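Local coordinates for protein 6-phospho-alpha-glucosidase (Merdibacter massiliensis, PDB 6VC6) that probably hydrolyses 6-phospho-alpha-glucosides to release glucose 6-phosphate, by the NAD- and manganese-dependent chemistry of family 4 glycosidases, at residues A[205-210]-A[215-220]; A[181-186]-A[221-226]; A[345-350]-A[357-362]; A[154-159]-A[164-169]; A[414-417]-A[421-424]. One frame throughout, in Å; residues are numbered along the deposited sequence.

Contact 1: A[205-210]-A[215-220]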
# COMPACT_ATOMS: atom_id res chain seq x y z
N THR A 205 19.64 3.53 1.54
CA THR A 205 21.01 3.88 1.91
C THR A 205 22.04 3.33 0.93
O THR A 205 23.14 3.88 0.84
CB THR A 205 21.33 3.38 3.32
OG1 THR A 205 21.29 1.94 3.34
CG2 THR A 205 20.31 3.92 4.32
N HIS A 206 21.71 2.26 0.21
CA HIS A 206 22.60 1.71 -0.81
C HIS A 206 21.75 1.11 -1.92
O HIS A 206 20.64 0.63 -1.68
CB HIS A 206 23.54 0.64 -0.24
CG HIS A 206 24.45 1.14 0.84
ND1 HIS A 206 25.55 1.92 0.58
CD2 HIS A 206 24.43 0.96 2.18
CE1 HIS A 206 26.16 2.21 1.71
NE2 HIS A 206 25.50 1.64 2.70
N VAL A 207 22.28 1.15 -3.14
CA VAL A 207 21.66 0.52 -4.30
C VAL A 207 22.78 -0.24 -5.01
O VAL A 207 23.51 0.32 -5.84
CB VAL A 207 20.99 1.52 -5.24
CG1 VAL A 207 20.31 0.80 -6.39
CG2 VAL A 207 19.99 2.38 -4.48
N TYR A 208 22.92 -1.52 -4.69
CA TYR A 208 24.03 -2.33 -5.19
C TYR A 208 23.67 -3.02 -6.50
O TYR A 208 22.54 -3.48 -6.68
CB TYR A 208 24.44 -3.38 -4.15
CG TYR A 208 25.04 -2.82 -2.89
CD1 TYR A 208 24.45 -3.04 -1.65
CD2 TYR A 208 26.22 -2.07 -2.92
CE1 TYR A 208 25.00 -2.54 -0.49
CE2 TYR A 208 26.78 -1.56 -1.76
CZ TYR A 208 26.16 -1.80 -0.55
OH TYR A 208 26.72 -1.30 0.60
N ASP A 209 24.65 -3.10 -7.40
CA ASP A 209 24.50 -3.93 -8.58
C ASP A 209 24.55 -5.40 -8.19
O ASP A 209 25.34 -5.80 -7.34
CB ASP A 209 25.61 -3.61 -9.59
CG ASP A 209 25.61 -4.56 -10.77
OD1 ASP A 209 24.63 -4.55 -11.55
OD2 ASP A 209 26.60 -5.30 -10.93
N ARG A 210 23.68 -6.20 -8.81
CA ARG A 210 23.53 -7.60 -8.43
C ARG A 210 24.81 -8.39 -8.68
O ARG A 210 25.27 -9.14 -7.81
CB ARG A 210 22.36 -8.24 -9.18
CG ARG A 210 22.08 -9.67 -8.76
CD ARG A 210 21.30 -10.43 -9.83
NE ARG A 210 21.77 -10.12 -11.18
CZ ARG A 210 22.58 -10.90 -11.89
NH1 ARG A 210 22.95 -10.54 -13.11
NH2 ARG A 210 23.02 -12.05 -11.38
N ASP A 215 28.19 -0.06 -5.40
CA ASP A 215 27.13 0.86 -4.97
C ASP A 215 26.81 1.81 -6.12
O ASP A 215 27.62 2.68 -6.45
CB ASP A 215 27.56 1.62 -3.72
CG ASP A 215 26.39 2.30 -3.03
OD1 ASP A 215 25.26 2.22 -3.54
OD2 ASP A 215 26.61 2.92 -1.96
N LEU A 216 25.64 1.63 -6.73
CA LEU A 216 25.22 2.49 -7.83
C LEU A 216 24.62 3.81 -7.36
O LEU A 216 24.34 4.67 -8.19
CB LEU A 216 24.21 1.75 -8.71
CG LEU A 216 24.69 0.42 -9.29
CD1 LEU A 216 23.54 -0.30 -9.98
CD2 LEU A 216 25.84 0.65 -10.26
N LEU A 217 24.42 3.98 -6.05
CA LEU A 217 23.81 5.20 -5.54
C LEU A 217 24.60 6.47 -5.88
O LEU A 217 23.95 7.48 -6.21
CB LEU A 217 23.60 5.08 -4.03
CG LEU A 217 22.74 6.15 -3.36
CD1 LEU A 217 21.39 6.27 -4.05
CD2 LEU A 217 22.56 5.85 -1.88
N PRO A 218 25.93 6.50 -5.82
CA PRO A 218 26.63 7.73 -6.25
C PRO A 218 26.33 8.13 -7.68
O PRO A 218 26.17 9.32 -7.97
CB PRO A 218 28.11 7.37 -6.07
CG PRO A 218 28.11 6.36 -4.99
CD PRO A 218 26.87 5.55 -5.19
N GLU A 219 26.24 7.16 -8.60
CA GLU A 219 25.90 7.47 -9.98
C GLU A 219 24.43 7.87 -10.11
O GLU A 219 24.09 8.70 -10.96
CB GLU A 219 26.22 6.29 -10.88
CG GLU A 219 26.12 6.58 -12.37
CD GLU A 219 27.34 7.29 -12.92
OE1 GLU A 219 28.32 7.46 -12.16
OE2 GLU A 219 27.33 7.67 -14.11
N ILE A 220 23.55 7.29 -9.29
CA ILE A 220 22.13 7.59 -9.37
C ILE A 220 21.87 9.07 -9.10
O ILE A 220 21.12 9.73 -9.83
CB ILE A 220 21.33 6.69 -8.41
CG1 ILE A 220 21.30 5.25 -8.92
CG2 ILE A 220 19.92 7.22 -8.22
CD1 ILE A 220 20.88 4.25 -7.86
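H206, V207 and Y208 of the central strand of a three-stranded antiparallel sheet meet D215-L217 in a polar strand-to-helix junction, where the chain leaves strand 201-209 and returns to start helix 217-227. D215 is the clasp. Its OD2 accepts from H206 ND1 at 2.9 Å along a nearly straight line (172°); the oxygen lies in the imidazole plane, whereas the nitrogen sits well above the carboxylate plane. The other oxygen, D215 OD1, is held between two backbone amides that approach from opposite faces of the carboxylate: V207 N on the syn side at 3.2 Å and L217 N, also at 3.2 Å. The L217 bond caps the first turn of the helix. L216 N adds a 2.7 Å bond to V207 O, and Y208 and D215 form a single beta bridge. The strand carries a classic beta bulge here, T205 and H206 both facing V194 of strand 191-196. Y208 OH lies over one face of the H206 ring, 3.3 Å above its plane, while the tyrosine's CE2 rests 3.8 Å from D215 CB. L217 CD2 leans on the T205 carbonyl O. On the apolar flank, I220 CD1 reaches V207 CB at 3.8 Å, and M177 of helix 172-184 covers V207.

Contact 2: A[181-186]-A[221-226]; sequences SRLLNV and KKIIKE
L183 and L184, at the end of helix 172-184, present their methyl branches to I223 and I224 on helix 217-227. This is helix-helix packing, joining the helix that follows strand 166-169 to the one that follows strand 201-209. The forked tip of L183 is the main bump, and it sits against the adjacent I223 and I224, one methyl to each. L183 CD2 lies 3.6 Å from I223 CG2, the two side chains running alongside but pointing contrary ways. L183 CD1 presses on I224 CG1 at 3.5 Å, a close fit for two carbons, with the isoleucine lying crosswise to the leucine. An off-staggered chi1 of -101° puts the L183 fork where both methyl contacts can be made. I223 also uses both ends of its side chain: CG2, anti to the backbone N, takes the L183 methyl, while I223 CD1 extends to L184 CD1 at 4.1 Å. F229 touches L183 and I224 from the loop beyond, and I220 packs on both leucines, so the two helices adhere through a patch that continues along helix 217-227. With just methyl and methylene groups meeting across it, the join depends on shape and on shielding carbon from water, without directional bonds to fix the angle between the helices.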
# COMPACT_ATOMS: atom_id res chain seq x y z
N SER A 181 16.00 1.82 -12.50
CA SER A 181 16.42 1.00 -13.63
C SER A 181 16.26 1.74 -14.95
O SER A 181 17.08 1.57 -15.86
CB SER A 181 15.62 -0.31 -13.66
OG SER A 181 14.29 -0.09 -14.10
N ARG A 182 15.22 2.56 -15.08
CA ARG A 182 15.07 3.40 -16.27
C ARG A 182 16.14 4.49 -16.30
O ARG A 182 16.66 4.82 -17.37
CB ARG A 182 13.67 4.00 -16.31
CG ARG A 182 13.45 4.99 -17.44
CD ARG A 182 11.97 5.23 -17.67
NE ARG A 182 11.72 6.37 -18.55
CZ ARG A 182 10.57 6.61 -19.16
NH1 ARG A 182 9.54 5.78 -18.99
NH2 ARG A 182 10.43 7.67 -19.95
N LEU A 183 16.47 5.05 -15.13
CA LEU A 183 17.56 6.01 -15.03
C LEU A 183 18.85 5.44 -15.58
O LEU A 183 19.57 6.09 -16.34
CB LEU A 183 17.75 6.42 -13.57
CG LEU A 183 17.21 7.73 -13.01
CD1 LEU A 183 17.98 8.04 -11.74
CD2 LEU A 183 17.33 8.86 -14.02
N LEU A 184 19.17 4.20 -15.20
CA LEU A 184 20.46 3.59 -15.47
C LEU A 184 20.46 2.68 -16.68
O LEU A 184 21.52 2.16 -17.05
CB LEU A 184 20.93 2.80 -14.24
CG LEU A 184 21.68 3.51 -13.10
CD1 LEU A 184 21.16 4.92 -12.85
CD2 LEU A 184 21.61 2.68 -11.83
N ASN A 185 19.30 2.47 -17.31
CA ASN A 185 19.16 1.57 -18.46
C ASN A 185 19.62 0.15 -18.09
O ASN A 185 20.43 -0.47 -18.79
CB ASN A 185 19.92 2.10 -19.68
CG ASN A 185 19.47 1.43 -20.97
OD1 ASN A 185 18.33 0.98 -21.09
ND2 ASN A 185 20.37 1.37 -21.94
N VAL A 186 19.09 -0.35 -16.98
CA VAL A 186 19.37 -1.70 -16.51
C VAL A 186 18.05 -2.38 -16.18
O VAL A 186 17.00 -1.75 -16.13
CB VAL A 186 20.31 -1.72 -15.28
CG1 VAL A 186 21.68 -1.16 -15.65
CG2 VAL A 186 19.69 -0.93 -14.14
N LYS A 221 22.50 9.61 -8.06
CA LYS A 221 22.33 11.02 -7.75
C LYS A 221 22.89 11.92 -8.85
O LYS A 221 22.40 13.03 -9.04
CB LYS A 221 23.00 11.36 -6.41
CG LYS A 221 22.79 10.34 -5.32
CD LYS A 221 23.66 10.66 -4.11
CE LYS A 221 23.58 9.56 -3.07
NZ LYS A 221 24.52 9.79 -1.94
N LYS A 222 23.91 11.45 -9.57
CA LYS A 222 24.52 12.27 -10.61
C LYS A 222 23.57 12.47 -11.78
O LYS A 222 23.39 13.59 -12.26
CB LYS A 222 25.83 11.63 -11.08
CG LYS A 222 26.62 12.50 -12.04
CD LYS A 222 26.98 11.75 -13.31
CE LYS A 222 28.08 10.73 -13.06
NZ LYS A 222 28.75 10.31 -14.32
N ILE A 223 22.94 11.39 -12.24
CA ILE A 223 22.01 11.50 -13.36
C ILE A 223 20.75 12.25 -12.95
O ILE A 223 20.16 12.99 -13.75
CB ILE A 223 21.70 10.11 -13.94
CG1 ILE A 223 22.94 9.52 -14.62
CG2 ILE A 223 20.56 10.17 -14.94
CD1 ILE A 223 23.37 8.20 -14.05
N ILE A 224 20.32 12.09 -11.69
CA ILE A 224 19.13 12.81 -11.22
C ILE A 224 19.37 14.31 -11.25
O ILE A 224 18.49 15.09 -11.62
CB ILE A 224 18.75 12.32 -9.80
CG1 ILE A 224 18.08 10.95 -9.88
CG2 ILE A 224 17.82 13.32 -9.12
CD1 ILE A 224 17.62 10.42 -8.54
N LYS A 225 20.57 14.75 -10.86
CA LYS A 225 20.87 16.17 -10.82
C LYS A 225 20.86 16.79 -12.22
O LYS A 225 20.49 17.96 -12.37
CB LYS A 225 22.22 16.41 -10.15
CG LYS A 225 22.55 17.88 -9.91
CD LYS A 225 24.04 18.08 -9.67
CE LYS A 225 24.31 19.38 -8.92
NZ LYS A 225 25.68 19.41 -8.35
N GLU A 226 21.24 16.03 -13.24
CA GLU A 226 21.36 16.56 -14.59
C GLU A 226 20.16 16.27 -15.48
O GLU A 226 19.86 17.06 -16.38
CB GLU A 226 22.63 16.02 -15.27
CG GLU A 226 22.71 14.50 -15.34
CD GLU A 226 24.08 14.01 -15.76
OE1 GLU A 226 25.04 14.80 -15.69
OE2 GLU A 226 24.20 12.83 -16.16

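Contact 3: A[345-350]-A[357-362]; sequences EGAIAN and VELVCE
I348, in the connection that follows strand 336-343, dips its side chain onto V357 and L359 of strand 356-364. From CB the chain divides. CG2 lies anti to the backbone N, and CG1 anti to the carbonyl carbon (chi1 -57°), which carries the longer branch toward the strand. I348 CG1 comes within 4.2 Å of L359 CD2. Beyond it the branch runs extended (chi2 -173°) to the tip, where I348 CD1 is 3.8 Å from V357 CG1 and 4.0 Å from V357 CB. The isoleucine end thus lies alongside the valine branch, the two side chains reaching out head to tail. One residue earlier, the A347 methyl meets the other fork of the leucine: A347 CB and L359 CD1 stand 3.5 Å apart, closer than ordinary carbon packing. A347, I348, V357 and L359, the four apolar residues that touch, are all buried. The strand is an antiparallel member of the large mixed sheet, set between 336-343 and 367-370, and the loop that links it to the former folds back over one face of the sheet. E358, pointing from the other face, gives OE1 to a hydrogen bond with Y195 OH. The loop is pinned from outside as well: A347 and A349 make backbone bonds with V373 and G374, the amide of I348 is taken by N344 OD1, and E345 O accepts from R370 NH2.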
# COMPACT_ATOMS: atom_id res chain seq x y z
N GLU A 345 11.62 -5.25 16.48
CA GLU A 345 12.29 -6.10 17.48
C GLU A 345 13.79 -6.20 17.21
O GLU A 345 14.36 -7.29 17.07
CB GLU A 345 11.65 -7.48 17.55
CG GLU A 345 11.73 -8.12 18.93
CD GLU A 345 11.06 -9.48 18.99
OE1 GLU A 345 9.99 -9.65 18.39
OE2 GLU A 345 11.62 -10.38 19.66
N GLY A 346 14.44 -5.04 17.14
CA GLY A 346 15.88 -4.95 17.02
C GLY A 346 16.40 -4.73 15.62
O GLY A 346 17.56 -4.35 15.47
N ALA A 347 15.58 -4.98 14.59
CA ALA A 347 16.04 -4.79 13.22
C ALA A 347 16.45 -3.34 12.97
O ALA A 347 17.46 -3.08 12.30
CB ALA A 347 14.95 -5.22 12.24
N ILE A 348 15.69 -2.39 13.50
CA ILE A 348 16.14 -1.01 13.65
C ILE A 348 16.49 -0.84 15.13
O ILE A 348 15.61 -0.81 15.99
CB ILE A 348 15.07 -0.01 13.20
CG1 ILE A 348 14.68 -0.28 11.75
CG2 ILE A 348 15.59 1.42 13.35
CD1 ILE A 348 13.75 0.76 11.15
N ALA A 349 17.79 -0.74 15.41
CA ALA A 349 18.28 -0.99 16.77
C ALA A 349 17.85 0.08 17.76
O ALA A 349 17.62 -0.23 18.94
CB ALA A 349 19.80 -1.13 16.76
N ASN A 350 17.73 1.34 17.33
CA ASN A 350 17.40 2.43 18.25
C ASN A 350 15.94 2.85 18.16
O ASN A 350 15.60 3.97 18.53
CB ASN A 350 18.32 3.63 18.00
CG ASN A 350 18.41 4.01 16.54
OD1 ASN A 350 17.94 3.28 15.66
ND2 ASN A 350 19.03 5.15 16.26
N VAL A 357 7.85 -1.78 10.86
CA VAL A 357 8.80 -1.08 10.01
C VAL A 357 8.86 -1.77 8.65
O VAL A 357 8.35 -2.87 8.46
CB VAL A 357 10.20 -0.98 10.65
CG1 VAL A 357 10.14 -0.16 11.93
CG2 VAL A 357 10.75 -2.37 10.92
N GLU A 358 9.52 -1.10 7.71
CA GLU A 358 9.64 -1.56 6.33
C GLU A 358 11.11 -1.82 6.02
O GLU A 358 11.93 -0.90 6.10
CB GLU A 358 9.06 -0.51 5.37
CG GLU A 358 8.74 -1.03 3.98
CD GLU A 358 7.95 -0.04 3.16
OE1 GLU A 358 8.42 1.10 2.98
OE2 GLU A 358 6.84 -0.40 2.70
N LEU A 359 11.43 -3.06 5.68
CA LEU A 359 12.83 -3.46 5.50
C LEU A 359 12.93 -4.52 4.41
O LEU A 359 11.94 -5.13 4.00
CB LEU A 359 13.43 -4.00 6.80
CG LEU A 359 13.42 -3.11 8.04
CD1 LEU A 359 13.62 -3.96 9.27
CD2 LEU A 359 14.50 -2.04 7.93
N VAL A 360 14.17 -4.74 3.95
CA VAL A 360 14.45 -5.85 3.05
C VAL A 360 14.41 -7.15 3.82
O VAL A 360 14.98 -7.26 4.92
CB VAL A 360 15.82 -5.64 2.37
CG1 VAL A 360 16.16 -6.83 1.48
CG2 VAL A 360 15.84 -4.35 1.58
N CYS A 361 13.74 -8.16 3.26
CA CYS A 361 13.59 -9.45 3.92
C CYS A 361 13.67 -10.57 2.89
O CYS A 361 13.30 -10.39 1.73
CB CYS A 361 12.26 -9.56 4.68
SG CYS A 361 11.87 -8.19 5.79
N GLU A 362 14.15 -11.72 3.34
CA GLU A 362 13.97 -12.96 2.59
C GLU A 362 12.58 -13.50 2.87
O GLU A 362 12.08 -13.40 4.00
CB GLU A 362 15.02 -14.00 2.96
CG GLU A 362 16.36 -13.84 2.25
CD GLU A 362 17.32 -14.98 2.58
OE1 GLU A 362 16.86 -15.99 3.14
OE2 GLU A 362 18.52 -14.85 2.29

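Contact 4: A[154-159]-A[164-169]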
# COMPACT_ATOMS: atom_id res chain seq x y z
N GLU A 154 -0.09 -1.98 12.25
CA GLU A 154 -0.02 -1.77 13.69
C GLU A 154 -1.27 -2.30 14.39
O GLU A 154 -1.17 -2.92 15.45
CB GLU A 154 0.18 -0.28 13.99
CG GLU A 154 -0.07 0.11 15.44
CD GLU A 154 0.97 -0.45 16.39
OE1 GLU A 154 2.04 -0.89 15.93
OE2 GLU A 154 0.70 -0.45 17.62
N ALA A 155 -2.44 -2.08 13.79
CA ALA A 155 -3.67 -2.59 14.39
C ALA A 155 -3.74 -4.11 14.32
O ALA A 155 -4.21 -4.76 15.26
CB ALA A 155 -4.89 -1.97 13.70
N LEU A 156 -3.26 -4.70 13.22
CA LEU A 156 -3.27 -6.15 13.10
C LEU A 156 -2.24 -6.80 14.01
O LEU A 156 -2.41 -7.95 14.42
CB LEU A 156 -3.03 -6.56 11.65
CG LEU A 156 -4.13 -6.17 10.66
CD1 LEU A 156 -3.87 -6.77 9.29
CD2 LEU A 156 -5.50 -6.60 11.18
N ARG A 157 -1.17 -6.07 14.35
CA ARG A 157 -0.19 -6.59 15.30
C ARG A 157 -0.83 -6.80 16.67
O ARG A 157 -0.53 -7.78 17.36
CB ARG A 157 1.00 -5.63 15.40
CG ARG A 157 2.02 -6.01 16.46
CD ARG A 157 3.02 -4.89 16.70
NE ARG A 157 2.44 -3.75 17.41
CZ ARG A 157 2.27 -3.71 18.73
NH1 ARG A 157 2.64 -4.73 19.48
NH2 ARG A 157 1.73 -2.64 19.30
N ARG A 158 -1.72 -5.89 17.08
CA ARG A 158 -2.37 -6.01 18.37
C ARG A 158 -3.51 -7.03 18.34
O ARG A 158 -3.68 -7.81 19.29
CB ARG A 158 -2.90 -4.65 18.83
CG ARG A 158 -1.85 -3.56 18.90
CD ARG A 158 -2.37 -2.37 19.69
NE ARG A 158 -1.56 -1.17 19.51
CZ ARG A 158 -1.82 -0.00 20.08
NH1 ARG A 158 -2.88 0.13 20.87
NH2 ARG A 158 -1.04 1.04 19.86
N GLU A 159 -4.29 -7.04 17.26
CA GLU A 159 -5.47 -7.90 17.21
C GLU A 159 -5.08 -9.36 17.04
O GLU A 159 -5.72 -10.25 17.61
CB GLU A 159 -6.40 -7.45 16.09
CG GLU A 159 -7.72 -8.21 16.04
CD GLU A 159 -8.66 -7.83 17.17
OE1 GLU A 159 -8.65 -6.65 17.58
OE2 GLU A 159 -9.40 -8.71 17.65
N ASN A 164 0.88 -15.84 12.38
CA ASN A 164 2.15 -15.76 11.68
C ASN A 164 2.00 -15.83 10.16
O ASN A 164 3.00 -16.01 9.46
CB ASN A 164 3.09 -16.87 12.16
CG ASN A 164 3.67 -16.59 13.52
OD1 ASN A 164 4.47 -15.67 13.69
ND2 ASN A 164 3.27 -17.38 14.51
N ARG A 165 0.79 -15.68 9.64
CA ARG A 165 0.54 -15.76 8.21
C ARG A 165 -0.21 -14.53 7.72
O ARG A 165 -1.16 -14.62 6.93
CB ARG A 165 -0.20 -17.04 7.85
CG ARG A 165 0.60 -18.30 8.14
CD ARG A 165 0.05 -19.51 7.39
NE ARG A 165 1.11 -20.27 6.73
CZ ARG A 165 1.52 -21.47 7.12
NH1 ARG A 165 0.96 -22.05 8.17
NH2 ARG A 165 2.49 -22.09 6.46
N ILE A 166 0.20 -13.35 8.18
CA ILE A 166 -0.31 -12.07 7.71
C ILE A 166 0.88 -11.21 7.30
O ILE A 166 1.80 -11.00 8.10
CB ILE A 166 -1.15 -11.35 8.77
CG1 ILE A 166 -2.27 -12.25 9.29
CG2 ILE A 166 -1.73 -10.06 8.21
CD1 ILE A 166 -3.08 -11.63 10.41
N LEU A 167 0.87 -10.72 6.07
CA LEU A 167 1.96 -9.90 5.54
C LEU A 167 1.38 -8.68 4.85
O LEU A 167 0.58 -8.81 3.92
CB LEU A 167 2.83 -10.70 4.57
CG LEU A 167 4.07 -9.97 4.05
CD1 LEU A 167 4.91 -9.45 5.21
CD2 LEU A 167 4.90 -10.87 3.15
N ASN A 168 1.80 -7.50 5.30
CA ASN A 168 1.44 -6.24 4.66
C ASN A 168 2.59 -5.79 3.77
O ASN A 168 3.75 -5.81 4.19
CB ASN A 168 1.13 -5.17 5.71
CG ASN A 168 0.02 -5.58 6.65
OD1 ASN A 168 -1.16 -5.42 6.34
ND2 ASN A 168 0.39 -6.11 7.81
N ILE A 169 2.27 -5.39 2.54
CA ILE A 169 3.27 -5.01 1.55
C ILE A 169 2.85 -3.72 0.85
O ILE A 169 1.68 -3.34 0.85
CB ILE A 169 3.52 -6.12 0.50
CG1 ILE A 169 2.25 -6.37 -0.32
CG2 ILE A 169 3.98 -7.41 1.17
CD1 ILE A 169 2.25 -7.70 -1.05
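L156, on the inward side of helix 149-159, points CD1 at I166 and N168 of the neighbouring strand. The second segment leads into the sheet through R165, whose backbone already bonds to I142 of strand 141-144. I166 follows with its CB directed at the helix; with CG1 anti to the carbonyl carbon (chi1 -54°), I166 CG2 is left anti to the backbone N and lies 4.1 Å from L156 CD1, the leucine reaching it roughly perpendicular to the isoleucine. L167 belongs to the sheet's other side, where it packs on V340 and L363. N168 turns back to the helix, and its OD1 sits 4.2 Å from the same leucine methyl. This is mere packing for the amide oxygen, whose hydrogen bond comes from N144 ND2. I169 ends the walk in the NAD pocket, its carbonyl O forming a weak hydrogen bond with the carboxamide nitrogen of the cofactor. On the helix, E154 binds two arginines. R157 grips it side-on, NE on E154 OE1 at 3.2 Å and NH2 on E154 OE2 at 2.9 Å, while R158 brings NE and NH2 to E154 OE2 alone, the NE bond being 3.0 Å. The R157 NH2 comes to OE2 on the syn side and the R158 nitrogens on the anti side, so that oxygen accepts three bonds. K392 and D396 of helix 378-400 extend this network. Parallel strands 141-144 and 166-169 with the helix between them make a beta-alpha-beta crossover, part of the Rossmann-type nucleotide-binding fold that holds NAD.

Contact 5: A[414-417]-A[421-424]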
# COMPACT_ATOMS: atom_id res chain seq x y z
N ARG A 414 3.18 15.18 11.76
CA ARG A 414 3.96 16.26 11.16
C ARG A 414 3.12 17.10 10.19
O ARG A 414 3.38 18.29 10.04
CB ARG A 414 5.17 15.67 10.43
CG ARG A 414 6.41 16.54 10.49
CD ARG A 414 7.59 15.86 9.83
NE ARG A 414 8.59 16.83 9.38
CZ ARG A 414 9.45 17.44 10.18
NH1 ARG A 414 9.46 17.18 11.48
NH2 ARG A 414 10.32 18.31 9.67
N LEU A 415 2.13 16.49 9.54
CA LEU A 415 1.34 17.19 8.54
C LEU A 415 0.15 17.94 9.13
O LEU A 415 -0.60 18.56 8.37
CB LEU A 415 0.86 16.20 7.47
CG LEU A 415 1.99 15.38 6.82
CD1 LEU A 415 1.46 14.55 5.66
CD2 LEU A 415 3.12 16.28 6.36
N ILE A 416 -0.00 17.90 10.45
CA ILE A 416 -0.98 18.73 11.13
C ILE A 416 -0.30 19.70 12.10
O ILE A 416 -0.42 20.90 11.96
CB ILE A 416 -2.03 17.88 11.87
CG1 ILE A 416 -2.96 17.23 10.86
CG2 ILE A 416 -2.81 18.72 12.86
CD1 ILE A 416 -2.25 16.44 9.80
N ASN A 417 0.43 19.16 13.06
CA ASN A 417 1.44 19.87 13.84
C ASN A 417 0.87 20.91 14.80
O ASN A 417 1.65 21.64 15.43
CB ASN A 417 2.46 20.55 12.92
CG ASN A 417 3.82 20.69 13.56
OD1 ASN A 417 4.25 19.83 14.32
ND2 ASN A 417 4.51 21.78 13.25
N LYS A 421 -5.66 23.13 15.33
CA LYS A 421 -5.99 22.60 14.01
C LYS A 421 -6.35 21.12 14.08
O LYS A 421 -7.20 20.65 13.32
CB LYS A 421 -4.81 22.82 13.05
CG LYS A 421 -5.05 22.30 11.64
CD LYS A 421 -6.20 23.04 10.97
CE LYS A 421 -5.89 24.53 10.82
NZ LYS A 421 -7.01 25.26 10.18
N ALA A 422 -5.72 20.38 14.99
CA ALA A 422 -6.04 18.97 15.15
C ALA A 422 -7.48 18.77 15.59
O ALA A 422 -8.21 17.95 15.03
CB ALA A 422 -5.08 18.32 16.15
N ARG A 423 -7.92 19.53 16.60
CA ARG A 423 -9.30 19.42 17.07
C ARG A 423 -10.28 19.86 16.00
O ARG A 423 -11.35 19.25 15.84
CB ARG A 423 -9.49 20.24 18.34
CG ARG A 423 -10.90 20.18 18.91
CD ARG A 423 -11.07 21.11 20.10
NE ARG A 423 -10.29 20.69 21.26
CZ ARG A 423 -10.66 19.74 22.11
NH1 ARG A 423 -11.82 19.11 21.94
NH2 ARG A 423 -9.89 19.42 23.14
N GLU A 424 -9.94 20.91 15.25
CA GLU A 424 -10.82 21.38 14.18
C GLU A 424 -11.01 20.32 13.11
O GLU A 424 -12.14 20.04 12.69
CB GLU A 424 -10.26 22.67 13.58
CG GLU A 424 -11.09 23.25 12.45
CD GLU A 424 -10.49 24.53 11.89
OE1 GLU A 424 -9.27 24.73 12.04
OE2 GLU A 424 -11.25 25.33 11.30
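I416 lays its CG2 methyl against the backbone of A422, at 4.0 Å from A422 CA and the same distance from the A422 CB methyl. CG1 is anti to the carbonyl carbon (chi1 -72°), which leaves CG2 anti to the backbone N and facing the helix, while CG1 and CD1 lead off elsewhere. A422 N is equally near to I416 CG2, so the methyl rests on a patch of main chain as well as on a side chain. At the margin, I416 CG2 comes 4.4 Å from K421 CG, in the aliphatic part of the lysine. The contact closes the short connection between two consecutive helices, 403-412 and 419-432. N417 has a positive phi in this connection, before the second helix begins, and A422 packs in turn on F410 and T411 of the first. The lysine is curled: from CB its chain bends twice (chi2 63°, chi3 62°), which brings K421 NZ back to E424 OE1 for a 3.0 Å salt bridge one helical turn on. The amine meets that oxygen from above the carboxylate plane, and it also donates to L103 O. K421 N bonds D418 OD1 near the start of the helix. R105, from a distant part of the chain, donates from NE to I416 O and touches the K421 side chain.

Overall arrangement
Along the chain contact 4 comes first, then contact 2, whose two segments bracket contact 1; contacts 3 and 5 follow. Contacts 1 and 2 share helix 217-227 and touch directly, I220 and L216 packing on L184, with centres about 11 Å apart. They form one peripheral cluster, about 25 Å from the centre of the chain. Contacts 3 and 4 have centres about 15 Å apart and reach the same mixed sheet: contact 4 in its parallel, nucleotide-binding part, contact 3 in its antiparallel extension. Contact 5 stands alone among the C-terminal helices, about 28 Å or more from any other centre. Contact 4, nearest the chain's centre, thus borders the cofactor through I169, whereas contacts 1, 2 and 5 are peripheral packing.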